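Local coordinates for terminase large subunit (Thermus phage G20c, PDB 5M1P), which cuts concatemeric viral DNA with its RuvC-like, metal-dependent nuclease domain, the large terminase also acting as the ATP-driven motor that packages the genome, at residues S130-A133 / L134-K138; G174-D177 / I178-L182. One frame throughout, in Å; residues are numbered along the deposited sequence.

Interaction 1. Residues S130-A133 / L134-K138; sequences SNLA and LLMEK
Asn131 extends its CG opposite the backbone N (chi1 -179°), while Leu135, one turn later, swings CG to the other side, anti to its carbonyl carbon (chi1 -72°); the two torsions together bring the amide and one methyl of the leucine into contact. The contact is an i to i+4 pairing in the last two turns of helix 122-137, an alpha-helix of the RNase H-like nuclease fold. ND2 of Asn131 lies 3.6 Å from CD1 of Leu135; the two side chains cross at a slant, and CD1 is the methyl that meets the amide. The same leucine also leans on the backbone, its CG 3.4 Å from O of Asn131. The same ND2 also gives a weak hydrogen bond to O of Tyr186, in helix 177-186, and Leu135 touches that tyrosine too. Four successive i to i+4 backbone bonds establish the helical geometry. The straightest runs from Leu135 N to Asn131 O, with an N-H...O angle of 174°. That from Met136 N to Leu132 O is more bent, although it spans just 2.9 Å. On this buried side of the helix Leu132 and Met136 both pack on Phe8, and Leu132 continues onto Ala183 and Tyr186. Leu134 and Glu137 lie on the exposed side. Ser130 keeps its hydroxyl on its own helix, where OG is hydrogen-bonded to O of Glu126 and O of Gln127, one turn back. Between the two buried side chains the apolar approach is loose: the terminal CE of Met136 comes 4.5 Å from CG of Leu132.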
loop_
_atom_site.group_PDB
_atom_site.type_symbol
_atom_site.label_atom_id
_atom_site.label_comp_id
_atom_site.label_asym_id
_atom_site.label_seq_id
_atom_site.Cartn_x
_atom_site.Cartn_y
_atom_site.Cartn_z
ATOM N N SER A 130 -5.868 -11.511 0.111
ATOM C CA SER A 130 -6.770 -12.261 0.981
ATOM C C SER A 130 -6.588 -11.848 2.445
ATOM O O SER A 130 -7.570 -11.711 3.165
ATOM C CB SER A 130 -6.603 -13.771 0.810
ATOM O OG SER A 130 -5.319 -14.206 1.184
ATOM N N ASN A 131 -5.351 -11.608 2.872
ATOM C CA ASN A 131 -5.108 -11.112 4.205
ATOM C C ASN A 131 -5.782 -9.755 4.417
ATOM O O ASN A 131 -6.460 -9.553 5.428
ATOM C CB ASN A 131 -3.607 -11.015 4.464
ATOM C CG ASN A 131 -3.304 -10.524 5.859
ATOM O OD1 ASN A 131 -3.619 -11.198 6.835
ATOM N ND2 ASN A 131 -2.715 -9.338 5.961
ATOM N N LEU A 132 -5.592 -8.826 3.487
ATOM C CA LEU A 132 -6.214 -7.512 3.594
ATOM C C LEU A 132 -7.737 -7.624 3.630
ATOM O O LEU A 132 -8.403 -6.976 4.443
ATOM C CB LEU A 132 -5.757 -6.600 2.452
ATOM C CG LEU A 132 -6.368 -5.197 2.385
ATOM C CD1 LEU A 132 -6.014 -4.394 3.619
ATOM C CD2 LEU A 132 -5.897 -4.452 1.149
ATOM N N ALA A 133 -8.289 -8.451 2.748
ATOM C CA ALA A 133 -9.743 -8.629 2.671
ATOM C C ALA A 133 -10.333 -9.191 3.951
ATOM O O ALA A 133 -11.402 -8.748 4.385
ATOM C CB ALA A 133 -10.098 -9.543 1.518
ATOM N N LEU A 134 -9.651 -10.161 4.553
ATOM C CA LEU A 134 -10.125 -10.770 5.795
ATOM C C LEU A 134 -10.089 -9.777 6.947
ATOM O O LEU A 134 -11.056 -9.657 7.702
ATOM C CB LEU A 134 -9.293 -12.002 6.150
ATOM C CG LEU A 134 -9.641 -12.704 7.470
ATOM C CD1 LEU A 134 -11.066 -13.229 7.436
ATOM C CD2 LEU A 134 -8.658 -13.822 7.750
ATOM N N LEU A 135 -8.968 -9.081 7.103
ATOM C CA LEU A 135 -8.866 -8.030 8.117
ATOM C C LEU A 135 -9.935 -6.954 7.914
ATOM O O LEU A 135 -10.488 -6.415 8.874
ATOM C CB LEU A 135 -7.483 -7.379 8.069
ATOM C CG LEU A 135 -6.344 -8.239 8.604
ATOM C CD1 LEU A 135 -5.004 -7.629 8.205
ATOM C CD2 LEU A 135 -6.429 -8.414 10.114
ATOM N N MET A 136 -10.243 -6.657 6.654
ATOM C CA MET A 136 -11.249 -5.650 6.348
ATOM C C MET A 136 -12.638 -6.089 6.804
ATOM O O MET A 136 -13.344 -5.329 7.472
ATOM C CB MET A 136 -11.281 -5.338 4.858
ATOM C CG MET A 136 -12.081 -4.092 4.521
ATOM S SD MET A 136 -12.230 -3.783 2.753
ATOM C CE MET A 136 -10.513 -3.512 2.309
ATOM N N GLU A 137 -13.017 -7.320 6.473
ATOM C CA GLU A 137 -14.323 -7.841 6.896
ATOM C C GLU A 137 -14.429 -7.874 8.412
ATOM O O GLU A 137 -15.504 -7.621 8.953
ATOM C CB GLU A 137 -14.583 -9.230 6.309
ATOM C CG GLU A 137 -15.904 -9.857 6.735
ATOM C CD GLU A 137 -17.108 -9.059 6.274
ATOM O OE1 GLU A 137 -17.934 -8.655 7.124
ATOM O OE2 GLU A 137 -17.236 -8.835 5.055
ATOM N N LYS A 138 -13.306 -8.124 9.085
ATOM C CA LYS A 138 -13.263 -8.135 10.548
ATOM C C LYS A 138 -13.270 -6.751 11.207
ATOM O O LYS A 138 -13.187 -6.660 12.431
ATOM C CB LYS A 138 -12.034 -8.908 11.015
ATOM C CG LYS A 138 -12.100 -10.401 10.731
ATOM C CD LYS A 138 -10.911 -11.117 11.347
ATOM C CE LYS A 138 -11.036 -12.627 11.253
ATOM N NZ LYS A 138 -9.710 -13.285 11.440
#

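Interaction 2. Residues G174-D177 / I178-L182; sequences GHDD and IVMSL. With CA (calcium ion), chain C.
The catalytic metal site of the nuclease takes one of its ligands from the first turn of helix 177-186: OD2 of Asp177 binds the calcium ion at 2.4 Å. A water also binds, its O 2.3 Å from the calcium, and Asp42, Asp48 and the carbonyls of Phe43 and Tyr49 supply the rest. Asp177 turns its CG anti to the carbonyl carbon, beside its backbone N (chi1 -41°), which directs the carboxylate toward the ion. In the RuvC-like, RNase H-type fold such a carboxylate characteristically belongs to the acidic metal cluster, and Asp177 probably binds magnesium in the working enzyme. Backbone bonds hold the first turn, and OE1 of Glu152, in helix 147-154, accepts a hydrogen bond from Val179 N. Met180 N reaches O of Asp176, the N-cap residue, at 2.9 Å with an N-H...O angle of 165°. Ser181 N likewise binds O of Asp177 at 3.0 Å, which ties the metal ligand's own backbone into the first turn. Beside these bonds the carboxylate of Asp176 approaches the methionine chain, its CG 4.1 Å from CG of Met180. Ser181 OG is hydrogen-bonded to Ser53 OG and Gly40 O, joining this turn to the central sheet.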
loop_
_atom_site.group_PDB
_atom_site.type_symbol
_atom_site.label_atom_id
_atom_site.label_comp_id
_atom_site.label_asym_id
_atom_site.label_seq_id
_atom_site.Cartn_x
_atom_site.Cartn_y
_atom_site.Cartn_z
ATOM N N GLY A 174 -8.158 0.332 -14.915
ATOM C CA GLY A 174 -7.796 1.019 -13.682
ATOM C C GLY A 174 -6.462 0.631 -13.093
ATOM O O GLY A 174 -5.694 -0.160 -13.661
ATOM N N HIS A 175 -6.209 1.226 -11.934
ATOM C CA HIS A 175 -4.947 1.118 -11.229
ATOM C C HIS A 175 -5.142 0.319 -9.954
ATOM O O HIS A 175 -6.264 0.223 -9.437
ATOM C CB HIS A 175 -4.415 2.503 -10.847
ATOM C CG HIS A 175 -4.532 3.532 -11.923
ATOM N ND1 HIS A 175 -3.998 3.366 -13.182
ATOM C CD2 HIS A 175 -5.119 4.749 -11.921
ATOM C CE1 HIS A 175 -4.258 4.436 -13.911
ATOM N NE2 HIS A 175 -4.933 5.290 -13.167
ATOM N N ASP A 176 -4.046 -0.211 -9.411
ATOM C CA ASP A 176 -4.111 -0.934 -8.137
ATOM C C ASP A 176 -2.984 -0.577 -7.169
ATOM O O ASP A 176 -2.766 -1.314 -6.211
ATOM C CB ASP A 176 -4.166 -2.452 -8.372
ATOM C CG ASP A 176 -2.888 -3.006 -8.964
ATOM O OD1 ASP A 176 -1.932 -2.244 -9.173
ATOM O OD2 ASP A 176 -2.850 -4.231 -9.218
ATOM N N ASP A 177 -2.317 0.556 -7.383
ATOM C CA ASP A 177 -1.136 0.897 -6.574
ATOM C C ASP A 177 -1.519 1.124 -5.116
ATOM O O ASP A 177 -0.751 0.798 -4.215
ATOM C CB ASP A 177 -0.427 2.154 -7.088
ATOM C CG ASP A 177 -0.337 2.200 -8.584
ATOM O OD1 ASP A 177 -1.264 2.756 -9.211
ATOM O OD2 ASP A 177 0.644 1.674 -9.145
ATOM N N ILE A 178 -2.691 1.720 -4.897
ATOM C CA ILE A 178 -3.169 1.962 -3.529
ATOM C C ILE A 178 -3.525 0.631 -2.864
ATOM O O ILE A 178 -3.143 0.356 -1.725
ATOM C CB ILE A 178 -4.395 2.892 -3.484
ATOM C CG1 ILE A 178 -4.066 4.269 -4.080
ATOM C CG2 ILE A 178 -4.927 3.022 -2.051
ATOM C CD1 ILE A 178 -5.282 5.126 -4.340
ATOM N N VAL A 179 -4.234 -0.214 -3.600
ATOM C CA VAL A 179 -4.627 -1.534 -3.095
ATOM C C VAL A 179 -3.401 -2.318 -2.641
ATOM O O VAL A 179 -3.364 -2.864 -1.538
ATOM C CB VAL A 179 -5.413 -2.339 -4.162
ATOM C CG1 VAL A 179 -5.755 -3.728 -3.642
ATOM C CG2 VAL A 179 -6.692 -1.596 -4.557
ATOM N N MET A 180 -2.393 -2.353 -3.503
ATOM C CA MET A 180 -1.197 -3.113 -3.221
ATOM C C MET A 180 -0.385 -2.525 -2.068
ATOM O O MET A 180 0.099 -3.276 -1.228
ATOM C CB MET A 180 -0.345 -3.272 -4.486
ATOM C CG MET A 180 -0.987 -4.160 -5.553
ATOM S SD MET A 180 -1.661 -5.721 -4.956
ATOM C CE MET A 180 -0.259 -6.454 -4.123
ATOM N N SER A 181 -0.258 -1.202 -2.019
ATOM C CA SER A 181 0.429 -0.546 -0.907
ATOM C C SER A 181 -0.243 -0.870 0.429
ATOM O O SER A 181 0.426 -1.209 1.400
ATOM C CB SER A 181 0.481 0.958 -1.151
ATOM O OG SER A 181 1.033 1.635 -0.035
ATOM N N LEU A 182 -1.563 -0.785 0.457
ATOM C CA LEU A 182 -2.312 -1.151 1.662
ATOM C C LEU A 182 -2.114 -2.618 2.038
ATOM O O LEU A 182 -1.930 -2.939 3.203
ATOM C CB LEU A 182 -3.804 -0.850 1.497
ATOM C CG LEU A 182 -4.189 0.622 1.422
ATOM C CD1 LEU A 182 -5.643 0.719 0.999
ATOM C CD2 LEU A 182 -3.947 1.369 2.728
HETATM CA CA CA C . 3.022 1.554 -8.732
HETATM O O HOH W 1 2.848 -0.563 -9.687
#

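Following the chain from the N terminus, interaction 1 comes first, closing one-turn backbone loops at the end of helix 122-137. The chain then passes through strand 142-144, helix 147-154 and the two-stranded sheet 156-160/166-170 before interaction 2 opens in the loop leading into helix 177-186 and closes in its first turns. The contacts are in series, neither nesting nor crossing, with centres 15 Å apart. They nevertheless meet in space: CD2 of Leu132 lies 4.0 Å from O of Val179 and 4.2 Å from CB of Leu182. Through this packing helix 122-137 rests against helix 177-186, whose first turn carries a metal ligand and whose other neighbours include strand 49-56.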